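Glucose-6-phosphate isomerase like protein (Thermus thermophilus, PDB 1WIW) probably interconverts phosphorylated sugars, as glucose-6-phosphate and mannose-6-phosphate isomerases of the PGI/PMI family do. Local coordinates at residues 161-166 with 238-243; 218-223 with 232-237; 31-36 with 99-104. One frame throughout, in Å; residues are numbered along the deposited sequence.

How the contacts relate
Along the chain contact 3 closes first; contact 1 opens later, and contact 2 is nested inside the loop it closes. Contacts 1 and 2 have centres 10 Å apart and share the parallel sheet of strands 164-168, 216-221 and 240-244: contact 1 spans its two outer strands, contact 2 sets helix 225-234 on the middle one. They touch directly, L241 of contact 1 packing on A218 and L220 of contact 2. Contact 3, about 41 Å from both between centres, lies across the chain's centre at one edge of the other parallel sheet. The split matches the two SIS-type domains of this family, each built on its own sheet.

Contact 1. Residues 161-166 with 238-243; sequences LERLPL and VDALAE
R163 reaches across to D239 and A240, and these three residues make most of the contact. Its NH1 forms a salt bridge with D239 OD1 at 2.6 Å, a short ion pair made through one nitrogen and one oxygen. The two side chains meet at about a right angle, and the guanidinium and carboxylate planes are turned 62° apart, so the groups do not lie side by side in a flat two-pronged pairing. On D239, CG stands anti to the backbone N (chi1 -167°), which carries the carboxylate out toward the arginine.

A240 works differently: its methyl lies over one face of the guanidinium, 3.5 Å above the plane and displaced toward the rim. The closest approach is between R163 NE and A240 CB, 3.7 Å apart. R163 CZ follows at 3.9 Å from A240 CB. A bend at chi3 (-121°) turns the end of the arginine so that it can meet methyl and carboxylate together. NE also donates to T159 O, so a second bond helps fix how the group is turned. Replacing R163 by a leucine would probably leave the D239 carboxylate without its charged mate and T159 O without this donor.

The CA atoms of R163 and D239 are 8.7 Å apart, because the strands that follow, 164-168 and 240-244, are the two outer members of a three-stranded parallel sheet. Strand 216-221 runs between them, with L164 and L166 bonded to it through the backbone and R163 packing on A217. The salt bridge therefore spans the middle strand at its entry end, at the surface, while helix 152-160 leads into the 161-166 segment.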
# COMPACT_ATOMS: atom_id res chain seq x y z
N LEU B 161 0.83 -14.43 17.18
CA LEU B 161 -0.14 -15.52 17.22
C LEU B 161 -1.52 -15.02 17.63
O LEU B 161 -1.68 -14.41 18.69
CB LEU B 161 0.33 -16.62 18.18
CG LEU B 161 -0.61 -17.81 18.41
CD1 LEU B 161 -0.89 -18.52 17.11
CD2 LEU B 161 0.02 -18.76 19.42
N GLU B 162 -2.51 -15.26 16.77
CA GLU B 162 -3.89 -14.85 17.01
C GLU B 162 -4.08 -13.35 17.17
O GLU B 162 -4.93 -12.88 17.93
CB GLU B 162 -4.45 -15.60 18.22
CG GLU B 162 -4.62 -17.09 17.95
CD GLU B 162 -5.20 -17.85 19.12
OE1 GLU B 162 -6.31 -17.49 19.56
OE2 GLU B 162 -4.55 -18.81 19.58
N ARG B 163 -3.26 -12.59 16.45
CA ARG B 163 -3.35 -11.14 16.45
C ARG B 163 -3.32 -10.68 15.01
O ARG B 163 -2.97 -11.45 14.12
CB ARG B 163 -2.19 -10.50 17.21
CG ARG B 163 -2.34 -10.56 18.72
CD ARG B 163 -1.51 -9.46 19.36
NE ARG B 163 -0.51 -9.98 20.28
CZ ARG B 163 -0.77 -10.36 21.52
NH1 ARG B 163 -2.00 -10.27 22.00
NH2 ARG B 163 0.20 -10.85 22.28
N LEU B 164 -3.71 -9.43 14.79
CA LEU B 164 -3.70 -8.85 13.45
C LEU B 164 -2.51 -7.91 13.42
O LEU B 164 -2.57 -6.81 13.96
CB LEU B 164 -5.00 -8.07 13.20
CG LEU B 164 -5.09 -7.33 11.86
CD1 LEU B 164 -4.94 -8.33 10.72
CD2 LEU B 164 -6.44 -6.61 11.76
N PRO B 165 -1.40 -8.34 12.81
CA PRO B 165 -0.23 -7.46 12.77
C PRO B 165 -0.36 -6.24 11.87
O PRO B 165 -0.93 -6.29 10.78
CB PRO B 165 0.90 -8.40 12.32
CG PRO B 165 0.20 -9.44 11.53
CD PRO B 165 -1.09 -9.68 12.29
N LEU B 166 0.17 -5.13 12.37
CA LEU B 166 0.16 -3.86 11.66
C LEU B 166 1.63 -3.50 11.45
O LEU B 166 2.32 -3.14 12.40
CB LEU B 166 -0.54 -2.79 12.50
CG LEU B 166 -0.42 -1.32 12.07
CD1 LEU B 166 -0.80 -1.15 10.62
CD2 LEU B 166 -1.30 -0.47 12.99
N VAL B 238 -2.75 0.08 20.91
CA VAL B 238 -2.79 -1.30 20.43
C VAL B 238 -2.56 -2.33 21.52
O VAL B 238 -1.99 -2.03 22.57
CB VAL B 238 -1.78 -1.54 19.28
CG1 VAL B 238 -1.97 -0.49 18.19
CG2 VAL B 238 -0.36 -1.51 19.82
N ASP B 239 -3.02 -3.55 21.26
CA ASP B 239 -2.90 -4.66 22.20
C ASP B 239 -1.44 -5.02 22.50
O ASP B 239 -1.09 -5.27 23.66
CB ASP B 239 -3.62 -5.89 21.63
CG ASP B 239 -3.81 -6.98 22.67
OD1 ASP B 239 -3.46 -8.15 22.37
OD2 ASP B 239 -4.32 -6.69 23.77
N ALA B 240 -0.60 -5.05 21.47
CA ALA B 240 0.81 -5.38 21.62
C ALA B 240 1.64 -4.58 20.63
O ALA B 240 1.15 -4.22 19.56
CB ALA B 240 1.04 -6.87 21.40
N LEU B 241 2.88 -4.29 20.99
CA LEU B 241 3.76 -3.52 20.13
C LEU B 241 5.18 -4.08 20.11
O LEU B 241 5.76 -4.36 21.16
CB LEU B 241 3.78 -2.06 20.58
CG LEU B 241 4.71 -1.07 19.87
CD1 LEU B 241 4.60 -1.24 18.36
CD2 LEU B 241 4.35 0.35 20.26
N ALA B 242 5.74 -4.24 18.91
CA ALA B 242 7.09 -4.76 18.77
C ALA B 242 7.96 -3.83 17.93
O ALA B 242 7.53 -3.32 16.90
CB ALA B 242 7.05 -6.14 18.11
N GLU B 243 9.18 -3.59 18.39
CA GLU B 243 10.12 -2.75 17.65
C GLU B 243 11.16 -3.71 17.08
O GLU B 243 11.91 -4.33 17.82
CB GLU B 243 10.80 -1.74 18.58
CG GLU B 243 9.84 -0.81 19.30
CD GLU B 243 10.55 0.11 20.28
OE1 GLU B 243 11.32 0.99 19.82
OE2 GLU B 243 10.35 -0.05 21.50

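Contact 2. Residues 218-223 with 232-237; sequences AVLLGP and EILESR
L234 puts a single methyl, CD1, against two residues of the strand, and that is the whole of the apolar contact. CD1 lies 3.7 Å from A218 CB and 3.9 Å from L220 CD2. A218 and L220 are two apart in the strand, so both point toward the helix, while V219 between them points away. The leucines slide past each other in opposite directions, touching through branch ends. L234 has CG anti to the carbonyl carbon (chi1 -59°) and CD1 extended beyond it, which carries that methyl to the strand. All three residues are buried.

The other side of the helix end is looser and faces solvent. E232, E235 and S236 are exposed, and E235 points away from the strand. R237, which packs on L203 of helix 198-204, turns back so that its NH1 donates to I233 O at 2.6 Å, with an N-H...O angle of 143°. The carbonyl oxygen lies in the plane of the guanidinium, at its edge, and R237 N bonds to L234 O as well.

These segments belong to the beta-alpha-beta unit of strand 216-221, helix 225-234 and strand 240-244. G222 begins the turn out of the first strand, in a glycine pattern that resembles a Rossmann-type strand-turn-helix. Backbone bonds from A218 to A240 and A242 tie the two strands together, and F202 of helix 198-204 meets L234.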
# COMPACT_ATOMS: atom_id res chain seq x y z
N ALA B 218 1.17 -3.99 16.71
CA ALA B 218 1.96 -3.05 15.94
C ALA B 218 3.39 -3.57 15.81
O ALA B 218 3.98 -4.01 16.80
CB ALA B 218 1.95 -1.69 16.61
N VAL B 219 3.92 -3.54 14.60
CA VAL B 219 5.28 -4.00 14.36
C VAL B 219 6.04 -2.89 13.67
O VAL B 219 5.87 -2.66 12.47
CB VAL B 219 5.31 -5.26 13.47
CG1 VAL B 219 6.74 -5.74 13.30
CG2 VAL B 219 4.46 -6.36 14.09
N LEU B 220 6.86 -2.17 14.43
CA LEU B 220 7.64 -1.07 13.87
C LEU B 220 8.94 -1.63 13.30
O LEU B 220 9.78 -2.14 14.04
CB LEU B 220 7.91 -0.02 14.95
CG LEU B 220 6.66 0.42 15.73
CD1 LEU B 220 7.02 1.50 16.73
CD2 LEU B 220 5.60 0.93 14.76
N LEU B 221 9.09 -1.53 11.99
CA LEU B 221 10.26 -2.04 11.30
C LEU B 221 11.37 -1.01 11.09
O LEU B 221 11.23 -0.09 10.29
CB LEU B 221 9.84 -2.62 9.95
CG LEU B 221 8.84 -3.78 10.02
CD1 LEU B 221 8.25 -4.05 8.65
CD2 LEU B 221 9.56 -5.00 10.56
N GLY B 222 12.48 -1.18 11.80
CA GLY B 222 13.61 -0.28 11.62
C GLY B 222 13.63 1.03 12.40
O GLY B 222 12.68 1.37 13.09
N PRO B 223 14.74 1.78 12.29
CA PRO B 223 14.97 3.06 12.97
C PRO B 223 14.34 4.27 12.28
O PRO B 223 13.81 4.17 11.17
CB PRO B 223 16.48 3.16 12.99
CG PRO B 223 16.84 2.63 11.64
CD PRO B 223 15.93 1.40 11.51
N GLU B 232 5.11 6.29 20.44
CA GLU B 232 4.40 7.08 21.44
C GLU B 232 2.89 7.08 21.19
O GLU B 232 2.10 7.07 22.13
CB GLU B 232 4.92 8.53 21.46
CG GLU B 232 4.22 9.42 22.48
CD GLU B 232 4.87 10.78 22.64
OE1 GLU B 232 6.02 10.84 23.14
OE2 GLU B 232 4.25 11.79 22.26
N ILE B 233 2.50 7.07 19.93
CA ILE B 233 1.08 7.07 19.58
C ILE B 233 0.42 5.70 19.76
O ILE B 233 -0.61 5.58 20.43
CB ILE B 233 0.88 7.55 18.12
CG1 ILE B 233 1.28 9.02 18.01
CG2 ILE B 233 -0.57 7.34 17.69
CD1 ILE B 233 1.32 9.55 16.59
N LEU B 234 1.03 4.67 19.19
CA LEU B 234 0.48 3.31 19.26
C LEU B 234 0.53 2.64 20.62
O LEU B 234 -0.28 1.77 20.93
CB LEU B 234 1.20 2.42 18.24
CG LEU B 234 1.11 2.86 16.78
CD1 LEU B 234 2.00 1.98 15.92
CD2 LEU B 234 -0.33 2.76 16.32
N GLU B 235 1.50 3.04 21.44
CA GLU B 235 1.68 2.45 22.76
C GLU B 235 0.37 2.25 23.54
O GLU B 235 0.09 1.16 24.03
CB GLU B 235 2.64 3.33 23.57
CG GLU B 235 3.48 2.56 24.57
CD GLU B 235 4.50 3.44 25.27
OE1 GLU B 235 5.37 4.02 24.58
OE2 GLU B 235 4.43 3.56 26.51
N SER B 236 -0.42 3.31 23.62
CA SER B 236 -1.69 3.27 24.35
C SER B 236 -2.87 2.79 23.51
O SER B 236 -3.95 2.51 24.05
CB SER B 236 -2.01 4.66 24.87
OG SER B 236 -2.03 5.59 23.80
N ARG B 237 -2.68 2.67 22.20
CA ARG B 237 -3.77 2.28 21.32
C ARG B 237 -3.84 0.84 20.81
O ARG B 237 -4.89 0.41 20.34
CB ARG B 237 -3.81 3.25 20.13
CG ARG B 237 -4.04 4.71 20.54
CD ARG B 237 -4.05 5.65 19.34
NE ARG B 237 -4.41 7.02 19.70
CZ ARG B 237 -3.62 7.86 20.37
NH1 ARG B 237 -2.41 7.49 20.77
NH2 ARG B 237 -4.05 9.08 20.64

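Contact 3. Residues 31-36 with 99-104; sequences PGEAYP and GVEVHI
Y35 and E33 sit in a loop with A34 at the centre of an inverse gamma turn, closed by a weak bond from Y35 N to E33 O, and they face E101 and V102 where the short strand 102-103 begins. This strand is the edge of the parallel four-stranded sheet in the N-terminal SIS-type domain, and the loop leads to strand 39-45 at the sheet's other edge. The Y35 ring comes in with its hydroxyl leading: OH is 4.1 Å from V102 CG2, a loose contact. E101 OE2 lies at the edge of the same ring, near its plane.

The ring also carries E33 CG over one face, 3.9 Å above the plane and offset toward the rim. E33 has chi1 of 61°, which sets CG between the backbone N and the carbonyl carbon. F66 meets the ring edge-to-face, and F117 of helix 110-121 also packs on Y35.

The two glutamates approach from opposite directions, with their carboxylate planes 84° apart. R90 NH2 forms a salt bridge with each, which probably offsets their like charges where E33 OE1 and E101 OE2 stand 4.0 Å apart.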
# COMPACT_ATOMS: atom_id res chain seq x y z
N PRO B 31 24.31 -12.35 -13.64
CA PRO B 31 24.42 -11.85 -15.01
C PRO B 31 25.66 -12.38 -15.71
O PRO B 31 26.75 -12.41 -15.12
CB PRO B 31 24.43 -10.33 -14.83
CG PRO B 31 25.03 -10.15 -13.48
CD PRO B 31 24.39 -11.25 -12.66
N GLY B 32 25.49 -12.82 -16.95
CA GLY B 32 26.61 -13.36 -17.70
C GLY B 32 27.18 -12.39 -18.71
O GLY B 32 27.96 -12.78 -19.58
N GLU B 33 26.81 -11.12 -18.61
CA GLU B 33 27.31 -10.11 -19.53
C GLU B 33 27.14 -8.71 -18.97
O GLU B 33 26.35 -8.48 -18.05
CB GLU B 33 26.60 -10.24 -20.88
CG GLU B 33 25.09 -10.04 -20.83
CD GLU B 33 24.40 -10.55 -22.09
OE1 GLU B 33 23.21 -10.25 -22.29
OE2 GLU B 33 25.06 -11.25 -22.89
N ALA B 34 27.89 -7.76 -19.52
CA ALA B 34 27.84 -6.38 -19.08
C ALA B 34 26.73 -5.61 -19.79
O ALA B 34 26.97 -4.99 -20.82
CB ALA B 34 29.19 -5.70 -19.33
N TYR B 35 25.53 -5.67 -19.22
CA TYR B 35 24.39 -4.97 -19.80
C TYR B 35 24.73 -3.50 -19.97
O TYR B 35 25.13 -2.83 -19.02
CB TYR B 35 23.17 -5.13 -18.90
CG TYR B 35 22.70 -6.56 -18.79
CD1 TYR B 35 22.00 -7.16 -19.84
CD2 TYR B 35 23.01 -7.33 -17.67
CE1 TYR B 35 21.62 -8.50 -19.77
CE2 TYR B 35 22.63 -8.67 -17.59
CZ TYR B 35 21.93 -9.24 -18.64
OH TYR B 35 21.56 -10.56 -18.58
N PRO B 36 24.59 -2.98 -21.20
CA PRO B 36 24.89 -1.57 -21.48
C PRO B 36 23.95 -0.61 -20.76
O PRO B 36 22.73 -0.76 -20.82
CB PRO B 36 24.75 -1.49 -22.99
CG PRO B 36 23.64 -2.47 -23.26
CD PRO B 36 24.05 -3.64 -22.39
N GLY B 99 9.47 -18.18 -21.47
CA GLY B 99 9.97 -17.29 -22.50
C GLY B 99 10.94 -16.19 -22.06
O GLY B 99 11.42 -15.43 -22.89
N VAL B 100 11.23 -16.11 -20.76
CA VAL B 100 12.14 -15.09 -20.25
C VAL B 100 13.60 -15.37 -20.57
O VAL B 100 13.97 -16.50 -20.86
CB VAL B 100 12.00 -14.93 -18.72
CG1 VAL B 100 10.57 -14.58 -18.36
CG2 VAL B 100 12.44 -16.20 -18.01
N GLU B 101 14.42 -14.32 -20.50
CA GLU B 101 15.85 -14.44 -20.78
C GLU B 101 16.63 -14.92 -19.55
O GLU B 101 17.61 -15.66 -19.67
CB GLU B 101 16.40 -13.09 -21.25
CG GLU B 101 17.83 -13.15 -21.79
CD GLU B 101 18.31 -11.82 -22.35
OE1 GLU B 101 17.58 -11.23 -23.18
OE2 GLU B 101 19.41 -11.37 -21.97
N VAL B 102 16.19 -14.49 -18.37
CA VAL B 102 16.82 -14.89 -17.11
C VAL B 102 15.72 -15.48 -16.22
O VAL B 102 14.75 -14.80 -15.88
CB VAL B 102 17.47 -13.68 -16.41
CG1 VAL B 102 18.17 -14.13 -15.14
CG2 VAL B 102 18.47 -13.03 -17.35
N HIS B 103 15.89 -16.74 -15.84
CA HIS B 103 14.89 -17.44 -15.06
C HIS B 103 15.02 -17.41 -13.53
O HIS B 103 16.09 -17.66 -12.97
CB HIS B 103 14.81 -18.89 -15.53
CG HIS B 103 13.59 -19.62 -15.06
ND1 HIS B 103 13.64 -20.86 -14.47
CD2 HIS B 103 12.28 -19.26 -15.09
CE1 HIS B 103 12.41 -21.24 -14.15
NE2 HIS B 103 11.57 -20.29 -14.51
N ILE B 104 13.91 -17.09 -12.88
CA ILE B 104 13.83 -17.07 -11.42
C ILE B 104 12.48 -17.70 -11.09
O ILE B 104 11.44 -17.06 -11.17
CB ILE B 104 13.84 -15.63 -10.84
CG1 ILE B 104 15.20 -14.97 -11.06
CG2 ILE B 104 13.56 -15.67 -9.33
CD1 ILE B 104 15.54 -14.70 -12.50